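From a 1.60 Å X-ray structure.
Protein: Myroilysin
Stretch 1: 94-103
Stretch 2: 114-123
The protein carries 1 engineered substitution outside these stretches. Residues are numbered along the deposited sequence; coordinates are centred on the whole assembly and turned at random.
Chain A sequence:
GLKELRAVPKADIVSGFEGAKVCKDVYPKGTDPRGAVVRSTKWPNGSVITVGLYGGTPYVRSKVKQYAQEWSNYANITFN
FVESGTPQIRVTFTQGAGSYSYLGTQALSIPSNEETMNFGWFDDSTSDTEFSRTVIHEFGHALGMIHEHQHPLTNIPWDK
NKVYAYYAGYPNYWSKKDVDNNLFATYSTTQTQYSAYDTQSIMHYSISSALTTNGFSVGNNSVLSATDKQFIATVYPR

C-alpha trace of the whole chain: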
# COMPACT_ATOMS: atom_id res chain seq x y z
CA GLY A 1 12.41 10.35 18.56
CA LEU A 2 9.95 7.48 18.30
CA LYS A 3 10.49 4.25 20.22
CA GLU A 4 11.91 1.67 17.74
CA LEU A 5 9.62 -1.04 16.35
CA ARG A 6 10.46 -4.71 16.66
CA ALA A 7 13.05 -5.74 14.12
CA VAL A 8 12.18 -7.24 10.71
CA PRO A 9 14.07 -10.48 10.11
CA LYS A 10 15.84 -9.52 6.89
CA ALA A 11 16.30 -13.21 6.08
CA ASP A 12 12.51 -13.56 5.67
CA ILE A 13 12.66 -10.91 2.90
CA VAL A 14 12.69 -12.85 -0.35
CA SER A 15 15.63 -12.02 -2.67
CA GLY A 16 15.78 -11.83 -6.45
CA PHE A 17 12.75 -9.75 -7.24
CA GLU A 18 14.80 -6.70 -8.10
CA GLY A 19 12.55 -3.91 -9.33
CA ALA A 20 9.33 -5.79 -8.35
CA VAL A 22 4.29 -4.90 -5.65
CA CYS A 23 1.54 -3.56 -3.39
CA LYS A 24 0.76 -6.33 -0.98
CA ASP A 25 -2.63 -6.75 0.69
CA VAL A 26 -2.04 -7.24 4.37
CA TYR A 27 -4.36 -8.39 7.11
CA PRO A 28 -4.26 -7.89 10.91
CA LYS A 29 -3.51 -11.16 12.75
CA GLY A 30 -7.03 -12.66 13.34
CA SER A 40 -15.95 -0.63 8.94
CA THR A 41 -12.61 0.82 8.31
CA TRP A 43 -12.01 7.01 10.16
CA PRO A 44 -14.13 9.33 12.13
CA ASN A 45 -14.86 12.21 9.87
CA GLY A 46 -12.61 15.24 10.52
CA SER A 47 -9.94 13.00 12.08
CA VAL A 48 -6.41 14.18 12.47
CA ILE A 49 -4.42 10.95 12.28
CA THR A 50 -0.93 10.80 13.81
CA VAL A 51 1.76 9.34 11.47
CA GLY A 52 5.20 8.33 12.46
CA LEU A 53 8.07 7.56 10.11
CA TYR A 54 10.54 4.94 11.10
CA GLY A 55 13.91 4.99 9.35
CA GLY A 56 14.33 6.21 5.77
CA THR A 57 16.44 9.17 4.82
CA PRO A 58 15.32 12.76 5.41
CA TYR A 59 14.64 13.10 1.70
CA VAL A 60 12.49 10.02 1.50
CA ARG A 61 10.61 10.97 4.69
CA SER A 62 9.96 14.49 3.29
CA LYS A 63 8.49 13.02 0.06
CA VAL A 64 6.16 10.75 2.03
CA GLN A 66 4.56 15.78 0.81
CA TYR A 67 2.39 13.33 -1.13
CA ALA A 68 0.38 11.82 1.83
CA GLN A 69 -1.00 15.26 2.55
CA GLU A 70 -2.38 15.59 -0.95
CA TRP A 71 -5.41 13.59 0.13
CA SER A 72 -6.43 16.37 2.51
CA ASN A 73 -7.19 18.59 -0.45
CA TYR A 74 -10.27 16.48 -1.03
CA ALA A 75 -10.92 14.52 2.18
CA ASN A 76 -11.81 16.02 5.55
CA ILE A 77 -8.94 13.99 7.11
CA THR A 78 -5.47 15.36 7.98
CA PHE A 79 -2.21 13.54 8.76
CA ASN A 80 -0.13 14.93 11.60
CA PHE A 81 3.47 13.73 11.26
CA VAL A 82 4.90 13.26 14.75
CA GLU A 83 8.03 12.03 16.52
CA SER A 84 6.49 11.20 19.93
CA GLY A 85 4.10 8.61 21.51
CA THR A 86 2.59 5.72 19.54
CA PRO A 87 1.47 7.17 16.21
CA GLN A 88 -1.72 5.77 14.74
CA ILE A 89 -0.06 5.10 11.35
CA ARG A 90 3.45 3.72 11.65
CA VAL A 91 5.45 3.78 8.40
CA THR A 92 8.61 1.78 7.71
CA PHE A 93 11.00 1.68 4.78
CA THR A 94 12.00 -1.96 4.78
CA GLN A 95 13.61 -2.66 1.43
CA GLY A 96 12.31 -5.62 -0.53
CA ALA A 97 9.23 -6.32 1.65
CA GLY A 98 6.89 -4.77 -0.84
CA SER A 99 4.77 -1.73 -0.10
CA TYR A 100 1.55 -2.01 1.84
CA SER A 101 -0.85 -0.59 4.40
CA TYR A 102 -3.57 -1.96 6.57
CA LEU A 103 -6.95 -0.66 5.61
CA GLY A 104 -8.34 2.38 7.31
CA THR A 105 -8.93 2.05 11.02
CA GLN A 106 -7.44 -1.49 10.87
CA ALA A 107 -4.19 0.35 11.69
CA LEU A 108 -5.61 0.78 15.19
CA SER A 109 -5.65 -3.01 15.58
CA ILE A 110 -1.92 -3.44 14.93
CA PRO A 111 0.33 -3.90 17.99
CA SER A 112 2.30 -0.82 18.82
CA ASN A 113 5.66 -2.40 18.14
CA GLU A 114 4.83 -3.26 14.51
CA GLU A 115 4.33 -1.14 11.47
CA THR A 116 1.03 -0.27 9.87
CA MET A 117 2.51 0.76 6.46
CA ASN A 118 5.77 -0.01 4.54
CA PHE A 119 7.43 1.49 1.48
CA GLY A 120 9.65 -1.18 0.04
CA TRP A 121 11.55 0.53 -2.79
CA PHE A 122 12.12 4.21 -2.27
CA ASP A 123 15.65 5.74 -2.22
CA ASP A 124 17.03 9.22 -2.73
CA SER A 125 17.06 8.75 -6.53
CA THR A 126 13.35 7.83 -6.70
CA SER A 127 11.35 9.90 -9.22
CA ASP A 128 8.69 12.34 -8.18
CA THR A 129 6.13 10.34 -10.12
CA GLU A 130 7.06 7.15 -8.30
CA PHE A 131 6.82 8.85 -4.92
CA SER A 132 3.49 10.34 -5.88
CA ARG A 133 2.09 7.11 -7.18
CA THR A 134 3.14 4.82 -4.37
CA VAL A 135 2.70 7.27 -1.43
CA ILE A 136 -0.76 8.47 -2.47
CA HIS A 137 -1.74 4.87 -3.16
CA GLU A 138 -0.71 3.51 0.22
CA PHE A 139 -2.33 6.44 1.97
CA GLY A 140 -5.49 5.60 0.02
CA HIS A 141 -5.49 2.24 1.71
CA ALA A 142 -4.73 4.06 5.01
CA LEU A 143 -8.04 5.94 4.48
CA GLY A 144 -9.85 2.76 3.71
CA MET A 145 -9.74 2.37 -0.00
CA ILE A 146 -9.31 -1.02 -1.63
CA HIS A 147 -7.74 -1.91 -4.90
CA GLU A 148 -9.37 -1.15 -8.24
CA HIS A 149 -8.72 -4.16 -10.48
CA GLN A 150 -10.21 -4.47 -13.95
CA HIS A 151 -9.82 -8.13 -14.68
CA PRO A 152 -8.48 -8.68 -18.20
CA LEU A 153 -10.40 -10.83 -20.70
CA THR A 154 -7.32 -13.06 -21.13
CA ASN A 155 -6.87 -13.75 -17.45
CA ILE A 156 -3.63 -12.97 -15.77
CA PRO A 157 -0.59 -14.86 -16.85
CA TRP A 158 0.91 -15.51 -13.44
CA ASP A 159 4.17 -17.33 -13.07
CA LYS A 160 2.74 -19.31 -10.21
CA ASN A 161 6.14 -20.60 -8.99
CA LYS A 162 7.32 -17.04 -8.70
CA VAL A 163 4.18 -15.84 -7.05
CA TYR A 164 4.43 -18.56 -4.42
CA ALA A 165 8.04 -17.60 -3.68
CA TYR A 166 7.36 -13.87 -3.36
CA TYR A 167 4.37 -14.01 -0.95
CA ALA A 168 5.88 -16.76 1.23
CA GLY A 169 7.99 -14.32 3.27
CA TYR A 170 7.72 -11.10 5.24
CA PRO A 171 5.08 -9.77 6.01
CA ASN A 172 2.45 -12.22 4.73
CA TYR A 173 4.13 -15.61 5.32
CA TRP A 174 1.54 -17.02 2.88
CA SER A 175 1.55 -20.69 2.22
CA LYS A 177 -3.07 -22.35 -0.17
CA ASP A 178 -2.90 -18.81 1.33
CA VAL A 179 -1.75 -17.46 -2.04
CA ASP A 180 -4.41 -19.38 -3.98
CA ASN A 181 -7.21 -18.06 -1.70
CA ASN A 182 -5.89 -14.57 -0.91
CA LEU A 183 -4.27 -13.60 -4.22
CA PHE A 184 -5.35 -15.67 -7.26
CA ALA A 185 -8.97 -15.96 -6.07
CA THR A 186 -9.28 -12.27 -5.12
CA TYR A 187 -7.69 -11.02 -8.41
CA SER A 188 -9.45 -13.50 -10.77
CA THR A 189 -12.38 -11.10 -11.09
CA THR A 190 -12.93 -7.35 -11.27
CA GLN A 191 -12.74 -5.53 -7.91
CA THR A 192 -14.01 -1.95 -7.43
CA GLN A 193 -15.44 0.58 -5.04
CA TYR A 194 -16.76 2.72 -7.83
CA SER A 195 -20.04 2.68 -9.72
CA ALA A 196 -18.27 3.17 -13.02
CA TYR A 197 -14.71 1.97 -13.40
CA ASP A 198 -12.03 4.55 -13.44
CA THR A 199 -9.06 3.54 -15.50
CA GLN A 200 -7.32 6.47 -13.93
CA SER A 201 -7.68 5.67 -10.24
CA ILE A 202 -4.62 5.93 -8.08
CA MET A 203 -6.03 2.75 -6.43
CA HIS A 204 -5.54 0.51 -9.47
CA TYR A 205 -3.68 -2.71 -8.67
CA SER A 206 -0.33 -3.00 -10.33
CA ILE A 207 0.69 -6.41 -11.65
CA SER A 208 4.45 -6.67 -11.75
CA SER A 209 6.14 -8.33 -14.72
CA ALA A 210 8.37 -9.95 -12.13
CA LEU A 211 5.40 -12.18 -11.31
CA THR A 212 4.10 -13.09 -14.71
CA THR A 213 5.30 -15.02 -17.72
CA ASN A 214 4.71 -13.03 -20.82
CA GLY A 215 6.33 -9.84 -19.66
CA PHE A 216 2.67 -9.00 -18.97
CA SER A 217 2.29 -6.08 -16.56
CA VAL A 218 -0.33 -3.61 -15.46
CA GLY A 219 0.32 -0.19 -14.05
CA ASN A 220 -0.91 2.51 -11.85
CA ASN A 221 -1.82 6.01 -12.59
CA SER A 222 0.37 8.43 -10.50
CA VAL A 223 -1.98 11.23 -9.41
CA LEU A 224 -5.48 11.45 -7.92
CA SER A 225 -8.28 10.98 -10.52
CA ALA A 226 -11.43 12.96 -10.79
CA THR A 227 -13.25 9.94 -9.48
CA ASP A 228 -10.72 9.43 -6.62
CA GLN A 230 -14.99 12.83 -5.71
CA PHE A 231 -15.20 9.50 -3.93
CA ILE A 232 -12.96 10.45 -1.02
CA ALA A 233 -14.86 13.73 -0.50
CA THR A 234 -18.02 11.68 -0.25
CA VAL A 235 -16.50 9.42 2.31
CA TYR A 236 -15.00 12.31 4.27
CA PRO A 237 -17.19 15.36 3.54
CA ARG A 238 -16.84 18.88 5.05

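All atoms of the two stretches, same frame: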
# COMPACT_ATOMS: atom_id res chain seq x y z
N THR A 94 11.22 -0.69 4.83
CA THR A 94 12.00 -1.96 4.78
C THR A 94 12.08 -2.36 3.31
O THR A 94 11.07 -2.71 2.66
CB THR A 94 11.28 -3.02 5.60
OG1 THR A 94 11.21 -2.61 6.97
CG2 THR A 94 11.96 -4.35 5.45
N GLN A 95 13.33 -2.45 2.85
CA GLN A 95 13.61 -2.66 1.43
C GLN A 95 13.29 -4.09 1.05
O GLN A 95 13.69 -5.02 1.74
CB GLN A 95 15.10 -2.33 1.10
CG GLN A 95 15.42 -0.84 1.17
CD GLN A 95 14.49 -0.07 0.29
OE1 GLN A 95 14.50 -0.25 -0.90
NE2 GLN A 95 13.59 0.66 0.90
N GLY A 96 12.62 -4.28 -0.07
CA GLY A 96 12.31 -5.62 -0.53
C GLY A 96 11.12 -6.35 -0.02
O GLY A 96 10.81 -7.39 -0.53
N ALA A 97 10.43 -5.76 0.99
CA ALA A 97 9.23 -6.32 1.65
C ALA A 97 7.93 -6.05 0.94
O ALA A 97 6.85 -6.48 1.36
CB ALA A 97 9.15 -5.73 2.99
N GLY A 98 8.06 -5.31 -0.17
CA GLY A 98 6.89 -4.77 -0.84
C GLY A 98 6.39 -3.52 -0.19
O GLY A 98 6.94 -3.06 0.76
N SER A 99 5.39 -2.90 -0.76
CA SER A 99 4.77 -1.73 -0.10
C SER A 99 3.38 -2.14 0.21
O SER A 99 2.75 -2.96 -0.50
CB SER A 99 4.76 -0.50 -1.05
OG SER A 99 6.05 -0.02 -1.38
N TYR A 100 2.83 -1.57 1.29
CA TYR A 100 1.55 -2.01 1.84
C TYR A 100 1.07 -1.09 2.90
O TYR A 100 1.88 -0.40 3.52
CB TYR A 100 1.70 -3.48 2.44
CG TYR A 100 2.81 -3.81 3.41
CD1 TYR A 100 2.73 -3.51 4.77
CD2 TYR A 100 4.00 -4.33 2.93
CE1 TYR A 100 3.76 -3.80 5.60
CE2 TYR A 100 5.04 -4.64 3.77
CZ TYR A 100 4.95 -4.35 5.09
OH TYR A 100 5.96 -4.61 6.00
N SER A 101 -0.23 -1.23 3.20
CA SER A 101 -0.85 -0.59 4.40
C SER A 101 -2.07 -1.41 4.79
O SER A 101 -2.83 -1.90 3.94
CB SER A 101 -1.32 0.84 4.11
OG SER A 101 -1.93 1.44 5.23
N TYR A 102 -2.29 -1.51 6.10
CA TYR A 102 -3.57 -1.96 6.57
C TYR A 102 -4.63 -1.01 6.12
O TYR A 102 -4.39 0.16 5.84
CB TYR A 102 -3.56 -2.23 8.09
CG TYR A 102 -2.55 -3.27 8.48
CD1 TYR A 102 -2.86 -4.64 8.31
CD2 TYR A 102 -1.27 -2.94 8.94
CE1 TYR A 102 -1.93 -5.59 8.58
CE2 TYR A 102 -0.32 -3.91 9.17
CZ TYR A 102 -0.69 -5.25 9.06
OH TYR A 102 0.21 -6.24 9.32
N LEU A 103 -5.86 -1.48 6.07
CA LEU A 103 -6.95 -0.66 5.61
C LEU A 103 -7.65 0.20 6.65
O LEU A 103 -8.26 -0.29 7.52
CB LEU A 103 -8.03 -1.53 5.02
CG LEU A 103 -7.60 -2.35 3.82
CD1 LEU A 103 -8.77 -3.12 3.24
CD2 LEU A 103 -7.05 -1.46 2.72
N GLU A 114 4.82 -2.78 15.88
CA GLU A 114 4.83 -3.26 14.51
C GLU A 114 4.39 -2.09 13.64
O GLU A 114 3.70 -1.16 14.09
CB GLU A 114 3.80 -4.38 14.33
CG GLU A 114 4.15 -5.69 15.01
CD GLU A 114 3.17 -6.81 14.74
OE1 GLU A 114 2.25 -6.72 13.86
OE2 GLU A 114 3.34 -7.83 15.46
N GLU A 115 4.74 -2.17 12.39
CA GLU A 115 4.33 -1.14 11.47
C GLU A 115 2.96 -1.32 10.93
O GLU A 115 2.39 -2.44 10.90
CB GLU A 115 5.30 -1.11 10.29
CG GLU A 115 5.11 -2.21 9.24
CD GLU A 115 5.69 -3.55 9.57
OE1 GLU A 115 6.00 -3.80 10.77
OE2 GLU A 115 5.83 -4.36 8.64
N THR A 116 2.33 -0.19 10.50
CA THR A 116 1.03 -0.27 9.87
C THR A 116 1.10 -0.03 8.31
O THR A 116 0.09 -0.22 7.60
CB THR A 116 -0.01 0.70 10.43
OG1 THR A 116 0.29 2.03 9.95
CG2 THR A 116 -0.04 0.60 11.92
N MET A 117 2.27 0.45 7.87
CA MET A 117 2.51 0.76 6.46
C MET A 117 4.01 0.54 6.17
O MET A 117 4.86 0.79 7.04
CB MET A 117 2.19 2.23 6.23
CG MET A 117 2.32 2.69 4.77
SD MET A 117 1.86 4.44 4.50
CE MET A 117 0.14 4.47 4.97
N ASN A 118 4.36 0.13 4.94
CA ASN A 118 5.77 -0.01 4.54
C ASN A 118 5.89 0.49 3.09
O ASN A 118 5.06 0.25 2.28
CB ASN A 118 6.22 -1.44 4.60
CG ASN A 118 7.71 -1.61 4.42
OD1 ASN A 118 8.49 -1.11 5.26
ND2 ASN A 118 8.16 -2.17 3.28
N PHE A 119 7.02 1.15 2.83
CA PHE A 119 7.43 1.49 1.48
C PHE A 119 8.71 0.67 1.23
O PHE A 119 9.72 0.87 1.89
CB PHE A 119 7.70 2.95 1.45
CG PHE A 119 6.45 3.76 1.47
CD1 PHE A 119 5.54 3.66 0.44
CD2 PHE A 119 6.11 4.47 2.58
CE1 PHE A 119 4.37 4.40 0.52
CE2 PHE A 119 4.96 5.20 2.70
CZ PHE A 119 4.06 5.16 1.65
N GLY A 120 8.59 -0.21 0.27
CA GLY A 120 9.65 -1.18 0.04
C GLY A 120 10.73 -0.86 -0.96
O GLY A 120 11.62 -1.72 -1.13
N TRP A 121 10.61 0.24 -1.68
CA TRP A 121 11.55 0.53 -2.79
C TRP A 121 11.96 1.96 -3.02
O TRP A 121 12.60 2.26 -4.08
CB TRP A 121 11.03 -0.07 -4.08
CG TRP A 121 9.66 0.43 -4.54
CD1 TRP A 121 9.38 1.60 -5.11
CD2 TRP A 121 8.39 -0.24 -4.38
NE1 TRP A 121 8.05 1.72 -5.36
CE2 TRP A 121 7.42 0.60 -4.91
CE3 TRP A 121 7.99 -1.47 -3.84
CZ2 TRP A 121 6.06 0.24 -4.93
CZ3 TRP A 121 6.69 -1.84 -3.90
CH2 TRP A 121 5.74 -1.00 -4.43
N PHE A 122 11.71 2.84 -2.10
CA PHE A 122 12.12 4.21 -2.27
C PHE A 122 13.62 4.35 -1.90
O PHE A 122 14.17 3.68 -1.01
CB PHE A 122 11.28 5.14 -1.43
CG PHE A 122 9.83 5.24 -1.77
CD1 PHE A 122 9.34 5.02 -3.02
CD2 PHE A 122 8.97 5.62 -0.77
CE1 PHE A 122 7.99 5.17 -3.28
CE2 PHE A 122 7.68 5.85 -1.04
CZ PHE A 122 7.20 5.65 -2.33
N ASP A 123 14.27 5.29 -2.58
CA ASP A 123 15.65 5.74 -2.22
C ASP A 123 15.78 7.16 -2.76
O ASP A 123 14.81 7.74 -3.20
CB ASP A 123 16.70 4.82 -2.82
CG ASP A 123 16.65 4.76 -4.36
OD1 ASP A 123 16.53 5.84 -5.04
OD2 ASP A 123 16.68 3.60 -4.92
O HOH W 1 11.61 2.58 0.80
O HOH W 2 9.87 -4.05 -2.16
O HOH W 3 8.15 2.08 -1.85
O HOH W 4 -1.52 2.46 8.01
O HOH W 5 2.26 -5.19 11.09

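The contact is built on a very short piece of antiparallel sheet, extended at one end by a side chain that behaves like backbone. Tyr 100 and Asn 118 form the hydrogen-bonded pair: Tyr 100 N donates to Asn 118 O (3.0 Å) and Asn 118 N to Tyr 100 O (2.9 Å). Two residues along, Tyr 102 N donates to Thr 116 O at 3.1 Å; between them Ser 101 and Met 117 pair without hydrogen bonds, their CA atoms 4.2 Å apart.

Before Ser 99, stretch 1 makes a type II turn from Thr 94 to Ala 97, and Asn 118 supplies side-chain hydrogen bonds alongside it. Asn 118 OD1 accepts from Thr 94 N (2.8 Å) and has a further partner elsewhere in the structure, while Asn 118 ND2 donates to both Thr 94 O (3.0 Å) and Gly 98 O (2.9 Å). An amide suits this buried place because it offers an acceptor and two donor hydrogens from one planar group. The turn is also held by Gly 96 N, which donates to Gly 120 O at 2.9 Å.

The three glycines have two different reasons. At Gly 96 and Gly 98 the reason is local, positive phi values at which a CB would jam against the preceding carbonyl O; at Gly 120 it comes from across the contact, since a CB would lie 2.4 Å from Gly 98 O. Instead, Gly 120 CA approaches Thr 94 O at 3.3 Å in a CA-H...O contact.

On the face shared by Tyr 100 and Asn 118, the tyrosine ring covers the asparagine's aliphatic part, with Asn 118 CB 3.5 Å from the centroid of the Tyr 100 ring. The ring then carries its hydroxyl to a buried carboxylate, Tyr 100 OH donating to Glu 115 OE2 at 2.7 Å. Ser 101 and Met 117 occupy the other face. Ser 101 OG donates to Tyr 102 O (2.8 Å) and accepts from water 4 (3.0 Å), which also binds Thr 116 OG1 (2.7 Å).

Ser 99 OG lies over one face of the Trp 121 ring, 3.2 Å from Trp 121 CZ3. Water 3 joins Ser 99 OG (3.0 Å) to Trp 121 N (3.1 Å).

Water completes the margins. Water 1 accepts from Gln 95 NE2 (2.8 Å) and Phe 122 N (2.9 Å) and donates to Phe 119 O (2.8 Å). Water 5 accepts from Tyr 102 OH (2.9 Å) and donates to Glu 115 O (2.8 Å) and Glu 114 OE1 (3.2 Å).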